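PDB 2VOA: exodeoxyribonuclease III from Archaeoglobus fulgidus, which acts on DNA as an endonuclease specific for abasic sites, probably using magnesium or manganese ions, and belongs to the exonuclease III family. Local coordinates for residues A[2-7]-A[97-102]; A[91-96]-A[133-138]; A[207-212]-A[238-243]; A[17-22]-A[29-34]. The protein carries 1 engineered substitution. One frame throughout, in Å; residues are numbered along the deposited sequence.

Interaction 1. Residues A[2-7]-A[97-102]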
loop_
_atom_site.group_PDB
_atom_site.type_symbol
_atom_site.label_atom_id
_atom_site.label_comp_id
_atom_site.label_asym_id
_atom_site.label_seq_id
_atom_site.Cartn_x
_atom_site.Cartn_y
_atom_site.Cartn_z
ATOM N N LEU A 2 -8.641 16.643 -30.894
ATOM C CA LEU A 2 -9.452 16.001 -29.859
ATOM C C LEU A 2 -8.724 14.730 -29.417
ATOM O O LEU A 2 -8.356 13.894 -30.242
ATOM C CB LEU A 2 -10.807 15.624 -30.443
ATOM C CG LEU A 2 -11.827 14.826 -29.635
ATOM C CD1 LEU A 2 -12.439 15.678 -28.552
ATOM C CD2 LEU A 2 -12.896 14.348 -30.632
ATOM N N LYS A 3 -8.543 14.588 -28.109
ATOM C CA LYS A 3 -7.803 13.451 -27.559
ATOM C C LYS A 3 -8.708 12.629 -26.648
ATOM O O LYS A 3 -9.278 13.155 -25.688
ATOM C CB LYS A 3 -6.545 13.941 -26.817
ATOM C CG LYS A 3 -5.695 12.791 -26.239
ATOM C CD LYS A 3 -4.480 13.273 -25.426
ATOM C CE LYS A 3 -3.424 13.938 -26.296
ATOM N NZ LYS A 3 -2.293 14.524 -25.481
ATOM N N ILE A 4 -8.817 11.335 -26.951
ATOM C CA ILE A 4 -9.675 10.417 -26.183
ATOM C C ILE A 4 -8.850 9.232 -25.723
ATOM O O ILE A 4 -8.119 8.636 -26.524
ATOM C CB ILE A 4 -10.910 9.967 -27.015
ATOM C CG1 ILE A 4 -11.741 11.188 -27.394
ATOM C CG2 ILE A 4 -11.803 9.002 -26.172
ATOM C CD1 ILE A 4 -12.768 10.944 -28.523
ATOM N N ALA A 5 -8.942 8.896 -24.442
ATOM C CA ALA A 5 -8.142 7.791 -23.923
ATOM C C ALA A 5 -9.007 6.799 -23.160
ATOM O O ALA A 5 -10.128 7.125 -22.727
ATOM C CB ALA A 5 -7.030 8.329 -23.040
ATOM N N THR A 6 -8.484 5.589 -23.006
ATOM C CA THR A 6 -9.120 4.552 -22.191
ATOM C C THR A 6 -8.088 3.898 -21.274
ATOM O O THR A 6 -6.943 3.664 -21.681
ATOM C CB THR A 6 -9.908 3.502 -23.064
ATOM O OG1 THR A 6 -10.561 2.546 -22.219
ATOM C CG2 THR A 6 -9.029 2.757 -24.063
ATOM N N PHE A 7 -8.493 3.562 -20.050
ATOM C CA PHE A 7 -7.520 3.079 -19.033
ATOM C C PHE A 7 -8.215 2.225 -17.985
ATOM O O PHE A 7 -9.042 2.748 -17.238
ATOM C CB PHE A 7 -6.854 4.312 -18.382
ATOM C CG PHE A 7 -5.673 4.024 -17.463
ATOM C CD1 PHE A 7 -4.969 2.820 -17.489
ATOM C CD2 PHE A 7 -5.251 5.019 -16.579
ATOM C CE1 PHE A 7 -3.868 2.610 -16.631
ATOM C CE2 PHE A 7 -4.162 4.824 -15.722
ATOM C CZ PHE A 7 -3.464 3.616 -15.745
ATOM N N ALA A 97 -18.718 16.851 -25.070
ATOM C CA ALA A 97 -18.128 17.738 -26.097
ATOM C C ALA A 97 -18.583 17.309 -27.508
ATOM O O ALA A 97 -17.790 17.262 -28.447
ATOM C CB ALA A 97 -16.597 17.711 -25.988
ATOM N N GLY A 98 -19.858 16.964 -27.636
ATOM C CA GLY A 98 -20.427 16.603 -28.928
ATOM C C GLY A 98 -20.175 15.165 -29.375
ATOM O O GLY A 98 -20.661 14.783 -30.427
ATOM N N ILE A 99 -19.440 14.380 -28.579
ATOM C CA ILE A 99 -19.088 12.970 -28.905
ATOM C C ILE A 99 -19.973 12.008 -28.107
ATOM O O ILE A 99 -20.082 12.140 -26.888
ATOM C CB ILE A 99 -17.582 12.646 -28.553
ATOM C CG1 ILE A 99 -16.636 13.753 -29.075
ATOM C CG2 ILE A 99 -17.173 11.254 -29.112
ATOM C CD1 ILE A 99 -16.639 13.851 -30.615
ATOM N N ASP A 100 -20.594 11.041 -28.785
ATOM C CA ASP A 100 -21.366 9.993 -28.095
ATOM C C ASP A 100 -20.346 8.979 -27.605
ATOM O O ASP A 100 -19.697 8.314 -28.427
ATOM C CB ASP A 100 -22.338 9.343 -29.078
ATOM C CG ASP A 100 -23.195 8.232 -28.454
ATOM O OD1 ASP A 100 -23.872 7.529 -29.242
ATOM O OD2 ASP A 100 -23.186 8.019 -27.221
ATOM N N VAL A 101 -20.161 8.901 -26.288
ATOM C CA VAL A 101 -19.115 8.040 -25.697
ATOM C C VAL A 101 -19.724 6.862 -24.975
ATOM O O VAL A 101 -20.545 7.041 -24.079
ATOM C CB VAL A 101 -18.235 8.816 -24.680
ATOM C CG1 VAL A 101 -17.152 7.887 -24.085
ATOM C CG2 VAL A 101 -17.564 10.022 -25.363
ATOM N N ILE A 102 -19.306 5.662 -25.361
ATOM C CA ILE A 102 -19.792 4.427 -24.701
ATOM C C ILE A 102 -18.575 3.705 -24.105
ATOM O O ILE A 102 -17.701 3.287 -24.840
ATOM C CB ILE A 102 -20.528 3.468 -25.677
ATOM C CG1 ILE A 102 -21.557 4.205 -26.547
ATOM C CG2 ILE A 102 -21.168 2.312 -24.890
ATOM C CD1 ILE A 102 -21.090 4.474 -27.996
#

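Interaction 2. Residues A[91-96]-A[133-138]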
loop_
_atom_site.group_PDB
_atom_site.type_symbol
_atom_site.label_atom_id
_atom_site.label_comp_id
_atom_site.label_asym_id
_atom_site.label_seq_id
_atom_site.Cartn_x
_atom_site.Cartn_y
_atom_site.Cartn_z
ATOM N N LEU A 91 -21.003 -0.460 -17.851
ATOM C CA LEU A 91 -21.230 0.350 -19.044
ATOM C C LEU A 91 -21.715 1.707 -18.594
ATOM O O LEU A 91 -22.699 1.797 -17.861
ATOM C CB LEU A 91 -22.273 -0.306 -19.967
ATOM C CG LEU A 91 -22.575 0.301 -21.348
ATOM C CD1 LEU A 91 -23.270 -0.705 -22.235
ATOM C CD2 LEU A 91 -23.443 1.609 -21.308
ATOM N N ILE A 92 -21.013 2.739 -19.045
ATOM C CA ILE A 92 -21.438 4.117 -18.800
ATOM C C ILE A 92 -21.356 4.857 -20.121
ATOM O O ILE A 92 -20.383 4.682 -20.888
ATOM C CB ILE A 92 -20.602 4.797 -17.657
ATOM C CG1 ILE A 92 -21.192 6.166 -17.264
ATOM C CG2 ILE A 92 -19.096 4.878 -18.007
ATOM C CD1 ILE A 92 -20.474 6.831 -16.097
ATOM N N ARG A 93 -22.387 5.653 -20.399
ATOM C CA ARG A 93 -22.493 6.353 -21.669
ATOM C C ARG A 93 -22.873 7.809 -21.452
ATOM O O ARG A 93 -23.657 8.102 -20.580
ATOM C CB ARG A 93 -23.549 5.682 -22.519
ATOM C CG ARG A 93 -23.803 6.358 -23.864
ATOM C CD ARG A 93 -24.585 5.428 -24.717
ATOM N NE ARG A 93 -24.563 5.778 -26.134
ATOM C CZ ARG A 93 -25.254 5.104 -27.045
ATOM N NH1 ARG A 93 -25.977 4.052 -26.665
ATOM N NH2 ARG A 93 -25.214 5.456 -28.321
ATOM N N ALA A 94 -22.307 8.700 -22.252
ATOM C CA ALA A 94 -22.578 10.128 -22.122
ATOM C C ALA A 94 -22.293 10.824 -23.430
ATOM O O ALA A 94 -21.478 10.353 -24.215
ATOM C CB ALA A 94 -21.729 10.738 -21.001
ATOM N N LYS A 95 -22.961 11.954 -23.660
ATOM C CA LYS A 95 -22.559 12.853 -24.720
ATOM C C LYS A 95 -21.585 13.864 -24.092
ATOM O O LYS A 95 -21.944 14.594 -23.146
ATOM C CB LYS A 95 -23.787 13.582 -25.279
ATOM C CG LYS A 95 -23.525 14.371 -26.571
ATOM C CD LYS A 95 -24.755 15.193 -26.904
ATOM C CE LYS A 95 -24.634 15.932 -28.227
ATOM N NZ LYS A 95 -24.256 15.001 -29.323
ATOM N N ILE A 96 -20.354 13.884 -24.599
ATOM C CA ILE A 96 -19.296 14.738 -24.041
ATOM C C ILE A 96 -18.645 15.519 -25.169
ATOM O O ILE A 96 -18.103 14.905 -26.103
ATOM C CB ILE A 96 -18.219 13.896 -23.313
ATOM C CG1 ILE A 96 -18.886 13.083 -22.198
ATOM C CG2 ILE A 96 -17.126 14.778 -22.742
ATOM C CD1 ILE A 96 -18.003 12.040 -21.544
ATOM N N LYS A 133 -28.882 -0.500 -32.185
ATOM C CA LYS A 133 -30.125 0.227 -31.943
ATOM C C LYS A 133 -29.894 1.713 -31.666
ATOM O O LYS A 133 -30.717 2.559 -32.049
ATOM C CB LYS A 133 -30.879 -0.441 -30.778
ATOM C CG LYS A 133 -31.964 0.381 -30.129
ATOM C CD LYS A 133 -32.692 -0.444 -29.085
ATOM C CE LYS A 133 -33.060 0.405 -27.885
ATOM N NZ LYS A 133 -33.742 -0.417 -26.839
ATOM N N THR A 134 -28.775 2.015 -31.009
ATOM C CA THR A 134 -28.575 3.332 -30.395
ATOM C C THR A 134 -27.455 4.202 -30.985
ATOM O O THR A 134 -27.408 5.407 -30.693
ATOM C CB THR A 134 -28.322 3.205 -28.892
ATOM O OG1 THR A 134 -27.085 2.524 -28.671
ATOM C CG2 THR A 134 -29.486 2.464 -28.188
ATOM N N VAL A 135 -26.562 3.612 -31.779
ATOM C CA VAL A 135 -25.446 4.383 -32.365
ATOM C C VAL A 135 -25.754 4.936 -33.764
ATOM O O VAL A 135 -26.214 4.206 -34.654
ATOM C CB VAL A 135 -24.134 3.572 -32.403
ATOM C CG1 VAL A 135 -23.057 4.332 -33.205
ATOM C CG2 VAL A 135 -23.634 3.302 -30.995
ATOM N N ASP A 136 -25.481 6.223 -33.953
ATOM C CA ASP A 136 -25.642 6.833 -35.269
ATOM C C ASP A 136 -24.273 6.775 -35.929
ATOM O O ASP A 136 -23.354 7.474 -35.504
ATOM C CB ASP A 136 -26.148 8.276 -35.136
ATOM C CG ASP A 136 -26.251 8.988 -36.472
ATOM O OD1 ASP A 136 -25.934 8.380 -37.517
ATOM O OD2 ASP A 136 -26.699 10.159 -36.481
ATOM N N PHE A 137 -24.141 5.934 -36.957
ATOM C CA PHE A 137 -22.831 5.713 -37.578
ATOM C C PHE A 137 -22.405 6.826 -38.540
ATOM O O PHE A 137 -21.271 6.832 -39.004
ATOM C CB PHE A 137 -22.749 4.319 -38.218
ATOM C CG PHE A 137 -22.609 3.223 -37.204
ATOM C CD1 PHE A 137 -23.732 2.672 -36.589
ATOM C CD2 PHE A 137 -21.343 2.788 -36.819
ATOM C CE1 PHE A 137 -23.587 1.675 -35.625
ATOM C CE2 PHE A 137 -21.193 1.818 -35.859
ATOM C CZ PHE A 137 -22.309 1.252 -35.259
ATOM N N ARG A 138 -23.315 7.755 -38.813
ATOM C CA ARG A 138 -23.004 8.990 -39.541
ATOM C C ARG A 138 -22.659 10.151 -38.602
ATOM O O ARG A 138 -22.429 11.286 -39.068
ATOM C CB ARG A 138 -24.176 9.402 -40.447
ATOM C CG ARG A 138 -24.623 8.326 -41.410
ATOM C CD ARG A 138 -25.176 8.946 -42.689
ATOM N NE ARG A 138 -24.139 9.020 -43.724
ATOM C CZ ARG A 138 -24.061 9.945 -44.679
ATOM N NH1 ARG A 138 -24.953 10.933 -44.763
ATOM N NH2 ARG A 138 -23.064 9.887 -45.557
#

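Interaction 3. Residues A[207-212]-A[238-243]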
loop_
_atom_site.group_PDB
_atom_site.type_symbol
_atom_site.label_atom_id
_atom_site.label_comp_id
_atom_site.label_asym_id
_atom_site.label_seq_id
_atom_site.Cartn_x
_atom_site.Cartn_y
_atom_site.Cartn_z
ATOM N N GLY A 207 9.060 -10.382 -15.352
ATOM C CA GLY A 207 9.648 -9.662 -16.487
ATOM C C GLY A 207 8.741 -9.538 -17.709
ATOM O O GLY A 207 9.222 -9.398 -18.824
ATOM N N ALA A 208 7.426 -9.588 -17.501
ATOM C CA ALA A 208 6.468 -9.530 -18.627
ATOM C C ALA A 208 6.773 -8.468 -19.690
ATOM O O ALA A 208 6.709 -8.759 -20.886
ATOM C CB ALA A 208 5.052 -9.344 -18.112
ATOM N N ILE A 209 7.053 -7.235 -19.259
ATOM C CA ILE A 209 7.239 -6.115 -20.184
ATOM C C ILE A 209 8.484 -6.366 -21.040
ATOM O O ILE A 209 8.431 -6.348 -22.280
ATOM C CB ILE A 209 7.333 -4.751 -19.436
ATOM C CG1 ILE A 209 6.039 -4.451 -18.652
ATOM C CG2 ILE A 209 7.677 -3.608 -20.406
ATOM C CD1 ILE A 209 6.137 -3.273 -17.673
ATOM N N GLU A 210 9.605 -6.621 -20.368
ATOM C CA GLU A 210 10.857 -6.870 -21.057
ATOM C C GLU A 210 10.823 -8.020 -22.053
ATOM O O GLU A 210 11.457 -7.928 -23.104
ATOM C CB GLU A 210 11.994 -7.024 -20.047
ATOM C CG GLU A 210 12.420 -5.686 -19.482
ATOM C CD GLU A 210 13.223 -4.869 -20.487
ATOM O OE1 GLU A 210 13.010 -3.639 -20.570
ATOM O OE2 GLU A 210 14.056 -5.467 -21.203
ATOM N N ARG A 211 10.104 -9.099 -21.754
ATOM C CA ARG A 211 10.038 -10.206 -22.717
ATOM C C ARG A 211 8.821 -10.208 -23.638
ATOM O O ARG A 211 8.580 -11.190 -24.355
ATOM C CB ARG A 211 10.233 -11.559 -22.055
ATOM C CG ARG A 211 9.458 -11.791 -20.809
ATOM C CD ARG A 211 10.356 -12.547 -19.842
ATOM N NE ARG A 211 9.571 -13.245 -18.830
ATOM C CZ ARG A 211 9.132 -14.499 -18.935
ATOM N NH1 ARG A 211 9.397 -15.227 -20.018
ATOM N NH2 ARG A 211 8.412 -15.027 -17.949
ATOM N N GLY A 212 8.080 -9.108 -23.605
ATOM C CA GLY A 212 6.959 -8.862 -24.518
ATOM C C GLY A 212 5.786 -9.806 -24.306
ATOM O O GLY A 212 5.106 -10.187 -25.266
ATOM N N LYS A 238 4.619 4.487 -20.022
ATOM C CA LYS A 238 5.191 5.181 -18.855
ATOM C C LYS A 238 4.475 4.893 -17.508
ATOM O O LYS A 238 5.148 4.519 -16.531
ATOM C CB LYS A 238 5.342 6.689 -19.114
ATOM C CG LYS A 238 6.374 7.011 -20.173
ATOM C CD LYS A 238 6.534 8.513 -20.348
ATOM C CE LYS A 238 7.380 8.820 -21.582
ATOM N NZ LYS A 238 6.831 10.006 -22.323
ATOM N N PRO A 239 3.134 5.051 -17.454
ATOM C CA PRO A 239 2.428 4.706 -16.202
ATOM C C PRO A 239 2.571 3.229 -15.787
ATOM O O PRO A 239 2.488 2.924 -14.589
ATOM C CB PRO A 239 0.956 5.048 -16.483
ATOM C CG PRO A 239 0.851 5.442 -17.924
ATOM C CD PRO A 239 2.231 5.554 -18.512
ATOM N N ARG A 240 2.801 2.339 -16.760
ATOM C CA ARG A 240 3.003 0.902 -16.477
ATOM C C ARG A 240 4.358 0.582 -15.806
ATOM O O ARG A 240 4.530 -0.458 -15.165
ATOM C CB ARG A 240 2.802 0.071 -17.754
ATOM C CG ARG A 240 2.822 -1.458 -17.535
ATOM C CD ARG A 240 1.659 -1.911 -16.652
ATOM N NE ARG A 240 1.595 -3.360 -16.371
ATOM C CZ ARG A 240 2.318 -3.975 -15.428
ATOM N NH1 ARG A 240 3.229 -3.303 -14.731
ATOM N NH2 ARG A 240 2.186 -5.277 -15.219
ATOM N N LEU A 241 5.314 1.484 -15.993
ATOM C CA LEU A 241 6.646 1.378 -15.400
ATOM C C LEU A 241 6.770 2.144 -14.085
ATOM O O LEU A 241 7.785 2.014 -13.366
ATOM C CB LEU A 241 7.685 1.904 -16.395
ATOM C CG LEU A 241 7.732 1.282 -17.795
ATOM C CD1 LEU A 241 8.587 2.140 -18.718
ATOM C CD2 LEU A 241 8.315 -0.114 -17.733
ATOM N N ALA A 242 5.764 2.955 -13.767
ATOM C CA ALA A 242 5.807 3.751 -12.543
ATOM C C ALA A 242 5.589 2.875 -11.308
ATOM O O ALA A 242 5.226 1.689 -11.433
ATOM C CB ALA A 242 4.780 4.871 -12.609
ATOM N N GLU A 243 5.799 3.453 -10.123
ATOM C CA GLU A 243 5.602 2.715 -8.867
ATOM C C GLU A 243 4.119 2.431 -8.641
ATOM O O GLU A 243 3.273 3.278 -8.940
ATOM C CB GLU A 243 6.226 3.460 -7.677
ATOM C CG GLU A 243 7.703 3.159 -7.529
ATOM C CD GLU A 243 7.952 1.695 -7.178
ATOM O OE1 GLU A 243 8.332 0.917 -8.090
ATOM O OE2 GLU A 243 7.739 1.321 -5.996
#

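Interaction 4. Residues A[17-22]-A[29-34]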
loop_
_atom_site.group_PDB
_atom_site.type_symbol
_atom_site.label_atom_id
_atom_site.label_comp_id
_atom_site.label_asym_id
_atom_site.label_seq_id
_atom_site.Cartn_x
_atom_site.Cartn_y
_atom_site.Cartn_z
ATOM N N HIS A 17 -2.564 8.213 -7.716
ATOM C CA HIS A 17 -1.182 8.671 -7.837
ATOM C C HIS A 17 -0.662 8.518 -9.272
ATOM O O HIS A 17 0.375 9.106 -9.608
ATOM C CB HIS A 17 -0.272 7.915 -6.866
ATOM C CG HIS A 17 -0.093 6.472 -7.222
ATOM N ND1 HIS A 17 -1.059 5.518 -6.975
ATOM C CD2 HIS A 17 0.926 5.828 -7.836
ATOM C CE1 HIS A 17 -0.631 4.342 -7.405
ATOM N NE2 HIS A 17 0.575 4.504 -7.927
ATOM N N ILE A 18 -1.360 7.713 -10.084
ATOM C CA ILE A 18 -1.060 7.558 -11.505
ATOM C C ILE A 18 -1.997 8.444 -12.322
ATOM O O ILE A 18 -1.546 9.236 -13.133
ATOM C CB ILE A 18 -1.255 6.075 -12.020
ATOM C CG1 ILE A 18 -0.325 5.097 -11.287
ATOM C CG2 ILE A 18 -1.032 5.995 -13.524
ATOM C CD1 ILE A 18 1.158 5.388 -11.470
ATOM N N VAL A 19 -3.302 8.292 -12.099
ATOM C CA VAL A 19 -4.317 8.862 -13.011
ATOM C C VAL A 19 -4.260 10.391 -12.987
ATOM O O VAL A 19 -4.259 11.045 -14.030
ATOM C CB VAL A 19 -5.732 8.376 -12.638
ATOM C CG1 VAL A 19 -6.817 9.146 -13.424
ATOM C CG2 VAL A 19 -5.846 6.869 -12.859
ATOM N N ILE A 20 -4.216 10.962 -11.791
ATOM C CA ILE A 20 -4.255 12.423 -11.671
ATOM C C ILE A 20 -3.032 13.102 -12.348
ATOM O O ILE A 20 -3.218 13.966 -13.212
ATOM C CB ILE A 20 -4.526 12.877 -10.204
ATOM C CG1 ILE A 20 -5.874 12.308 -9.698
ATOM C CG2 ILE A 20 -4.470 14.430 -10.058
ATOM C CD1 ILE A 20 -7.106 12.646 -10.591
ATOM N N PRO A 21 -1.792 12.694 -11.999
ATOM C CA PRO A 21 -0.633 13.246 -12.746
ATOM C C PRO A 21 -0.685 12.947 -14.263
ATOM O O PRO A 21 -0.245 13.776 -15.091
ATOM C CB PRO A 21 0.560 12.526 -12.109
ATOM C CG PRO A 21 0.092 12.204 -10.709
ATOM C CD PRO A 21 -1.350 11.817 -10.892
ATOM N N TRP A 22 -1.218 11.782 -14.629
ATOM C CA TRP A 22 -1.296 11.426 -16.040
ATOM C C TRP A 22 -2.239 12.407 -16.770
ATOM O O TRP A 22 -1.921 12.867 -17.864
ATOM C CB TRP A 22 -1.712 9.959 -16.220
ATOM C CG TRP A 22 -1.597 9.493 -17.645
ATOM C CD1 TRP A 22 -0.500 8.921 -18.241
ATOM C CD2 TRP A 22 -2.597 9.591 -18.651
ATOM N NE1 TRP A 22 -0.763 8.662 -19.571
ATOM C CE2 TRP A 22 -2.053 9.038 -19.844
ATOM C CE3 TRP A 22 -3.916 10.069 -18.664
ATOM C CZ2 TRP A 22 -2.789 8.964 -21.045
ATOM C CZ3 TRP A 22 -4.653 9.989 -19.862
ATOM C CH2 TRP A 22 -4.071 9.457 -21.035
ATOM N N ASP A 29 -9.118 15.217 -23.737
ATOM C CA ASP A 29 -10.493 15.696 -23.636
ATOM C C ASP A 29 -11.435 14.755 -22.881
ATOM O O ASP A 29 -12.330 15.197 -22.141
ATOM C CB ASP A 29 -11.001 16.009 -25.048
ATOM C CG ASP A 29 -10.156 17.088 -25.708
ATOM O OD1 ASP A 29 -9.242 16.729 -26.487
ATOM O OD2 ASP A 29 -10.358 18.297 -25.406
ATOM N N ILE A 30 -11.226 13.460 -23.068
ATOM C CA ILE A 30 -12.093 12.433 -22.491
ATOM C C ILE A 30 -11.175 11.283 -22.047
ATOM O O ILE A 30 -10.316 10.855 -22.837
ATOM C CB ILE A 30 -13.084 11.901 -23.573
ATOM C CG1 ILE A 30 -14.057 13.003 -23.991
ATOM C CG2 ILE A 30 -13.843 10.702 -23.037
ATOM C CD1 ILE A 30 -14.796 12.761 -25.271
ATOM N N LEU A 31 -11.325 10.813 -20.796
ATOM C CA LEU A 31 -10.646 9.574 -20.333
ATOM C C LEU A 31 -11.696 8.618 -19.805
ATOM O O LEU A 31 -12.350 8.918 -18.783
ATOM C CB LEU A 31 -9.627 9.866 -19.217
ATOM C CG LEU A 31 -9.044 8.602 -18.561
ATOM C CD1 LEU A 31 -8.159 7.826 -19.522
ATOM C CD2 LEU A 31 -8.281 8.940 -17.267
ATOM N N CYS A 32 -11.855 7.487 -20.501
ATOM C CA CYS A 32 -12.709 6.383 -20.021
ATOM C C CYS A 32 -11.913 5.479 -19.086
ATOM O O CYS A 32 -10.790 5.103 -19.414
ATOM C CB CYS A 32 -13.247 5.552 -21.184
ATOM S SG CYS A 32 -14.303 6.531 -22.236
ATOM N N MET A 33 -12.492 5.102 -17.957
ATOM C CA MET A 33 -11.787 4.228 -17.029
ATOM C C MET A 33 -12.614 2.985 -16.738
ATOM O O MET A 33 -13.841 3.058 -16.709
ATOM C CB MET A 33 -11.530 4.971 -15.706
ATOM C CG MET A 33 -10.540 6.098 -15.831
ATOM S SD MET A 33 -10.607 7.219 -14.414
ATOM C CE MET A 33 -11.872 8.382 -14.973
ATOM N N GLN A 34 -11.939 1.853 -16.530
ATOM C CA GLN A 34 -12.603 0.608 -16.126
ATOM C C GLN A 34 -11.962 0.020 -14.889
ATOM O O GLN A 34 -10.808 0.342 -14.556
ATOM C CB GLN A 34 -12.557 -0.420 -17.252
ATOM C CG GLN A 34 -13.054 0.125 -18.598
ATOM C CD GLN A 34 -11.993 0.897 -19.299
ATOM O OE1 GLN A 34 -10.794 0.578 -19.181
ATOM N NE2 GLN A 34 -12.400 1.928 -20.014
#

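Interaction 1. Residues A[2-7]-A[97-102]
Leu2 holds CG anti to the backbone N (chi1 175°), and Ile99 sets CG1 beside its backbone N (chi1 -47°), which brings their branch ends toward each other across the interior of the αβ sandwich of the DNase I-like fold. Strand 2-8 belongs to one mixed sheet and strand 99-105 to the other, so the contact joins the two sheets by side chains alone, with no hydrogen bond between the segments. Leu2 and Ile99 meet tip to tip, CD2 of Leu2 resting 3.8 Å from CD1 of Ile99. The same leucine methyl also lies 4.1 Å from CG1 of Ile99, so it covers the end of the ethyl arm rather than one atom of it. Ile4, two residues further along its strand and on the same side, takes the second branch of the isoleucine. All three side chains are buried, and Val142 of strand 141-144 touches both Ile4 and Ile99, closing the apolar layer from the second sheet. Val101, on the same side as Ile99, packs on Val142 as well as on Ile30 and Cys32 of strand 30-34. The looser end of the contact is the 4.5 Å approach of Ile4 CD1 to Ile99 CG2.

Interaction 2. Residues A[91-96]-A[133-138]
The C-terminal end of helix 115-134 packs against strand 91-96 of the second sheet of the αβ sandwich, and Arg93 bridges the two. Its side chain runs out extended from CG to NE, with CG anti to the backbone N (chi1 178°), and delivers the guanidinium to Thr134, the last helical residue. NH1 donates to Thr134 OG1 at 2.8 Å, nearly straight (167°) and almost in the guanidinium plane. NH2 makes a weak second bond to Thr134 O, 3.2 Å away and bent. The hydroxyl oxygen is also hydrogen-bonded to the carbonyl O of Tyr130, one turn back in the helix, while NH1 has a further partner in the hydroxyl of Tyr130. The charge itself is met by a salt bridge from NH2 to Asp100. Positive charge beside a C-terminal carbonyl is probably favoured by the helix dipole. A leucine in place of Arg93 would probably leave Asp100 without its charged mate and take from the helix end the donors that reach Thr134. Beyond the helix a methyl of Val135, CG2, comes obliquely to within 3.8 Å of Arg93 NH2.

Interaction 3. Residues A[207-212]-A[238-243]
Apolar contact carries most of this meeting, which in the DNase I-like fold joins the loop before strand 218-222, at 207-212, to the short, weakly bonded helix 238-241 after strand 230-235; Ile209 reaches across to Leu241 and Arg240. Ile209 puts CG1 beside its backbone N (chi1 -61°) and extends from there, so that CD1 is the atom that does the touching. That methyl lies 3.8 Å from CD2 of Leu241, the two side chains crossing at a slant. It also lies 3.8 Å from CG of Arg240, a contact with the aliphatic part of the arginine. The bond from CA to CB of Leu241 does not aim at the loop; the end of the side chain comes nearer.

A second kind of contact involves the flat end of Arg240. The chain bends at chi2 (64°), and CD1 of Ile209 sits over one face of the guanidinium, 4.1 Å from NH1. Its nitrogens are engaged elsewhere: NH2 is hydrogen-bonded to the carbonyl O of Tyr201 and NE to that of Asp247, a predicted metal ligand.

Backbone bonds shape the loop itself. Gly212 N donates to Ile209 O at 3.1 Å, closing a type I turn that begins at Ile209, and Arg211 N donates to Gly207 O.

No hydrogen bond or salt bridge joins the two segments, so the arginine is held by two carbonyl groups, while Ile209 packs on its face. The contact thus sets one isoleucine methyl over one face of a charged group held close to a residue expected to bind metal.

Interaction 4. Residues A[17-22]-A[29-34]
Leu31 turns its two methyls to different partners on helix 16-26, CD1 toward Trp22 and CD2 toward Val19. Its CG is anti to the backbone N (chi1 172°), which carries the fork away from strand 30-34 to the helix. The three elements strand 2-8, helix 16-26 and strand 30-34 form a beta-alpha-beta crossover, and here the helix packs on the second strand, which is parallel to strand 2-8. Helix segment 17-22 and strand 30-34 run nearly antiparallel, at 168°, with axes 11.9 Å apart.

Val19 crosses Leu31 at a slant, its CG1 4.1 Å from Leu31 CD2. The same valine methyl reaches toward the sulfur of Met33, whose SD stands 4.4 Å away, so Val19 sits across the ends of two strand residues that point to one side of the strand. Trp22, one helical turn further on, offers the six-membered part of its indole: CZ3 lies 4.1 Å from Leu31 CD1, and the methyl meets the ring obliquely. The ring is set by its other end too, since NE1 is hydrogen-bonded to Asp236. Pro21, just before the tryptophan, has no N-H to give and marks a kink, although Trp22 N still bonds to Ile18 O.

All four side chains are buried, and the contact between the segments is made without any polar bond. Helix and strand are therefore held through shape and apolar burial, with the indole N-H satisfied outside the pair; Met33 brings this packing to within about 7 Å, between side chains, of Asn8, a predicted metal ligand.

In the fold
From the N terminus, strand 2-8 opens interaction 1, whose loop closes only at 97-102, where the first sheet meets the second. Interaction 4 lies within that span, closing the short connection from helix 16-26 to strand 30-34 in the beta-alpha-beta unit that starts with strand 2-8. Interaction 2 crosses interaction 1: strand 91-96 lies before 97-102, whereas 133-138 lies after it, and the salt bridge between Arg93 and Asp100 ties the two contacts together. Interaction 2 thus brings a helix onto the outer side of the second sheet. Interaction 3 follows in series, far from interaction 2, yet its 238-243 segment touches helix 16-26 through Pro239 on Trp22 and Glu243 O on His17, linking it to interaction 4.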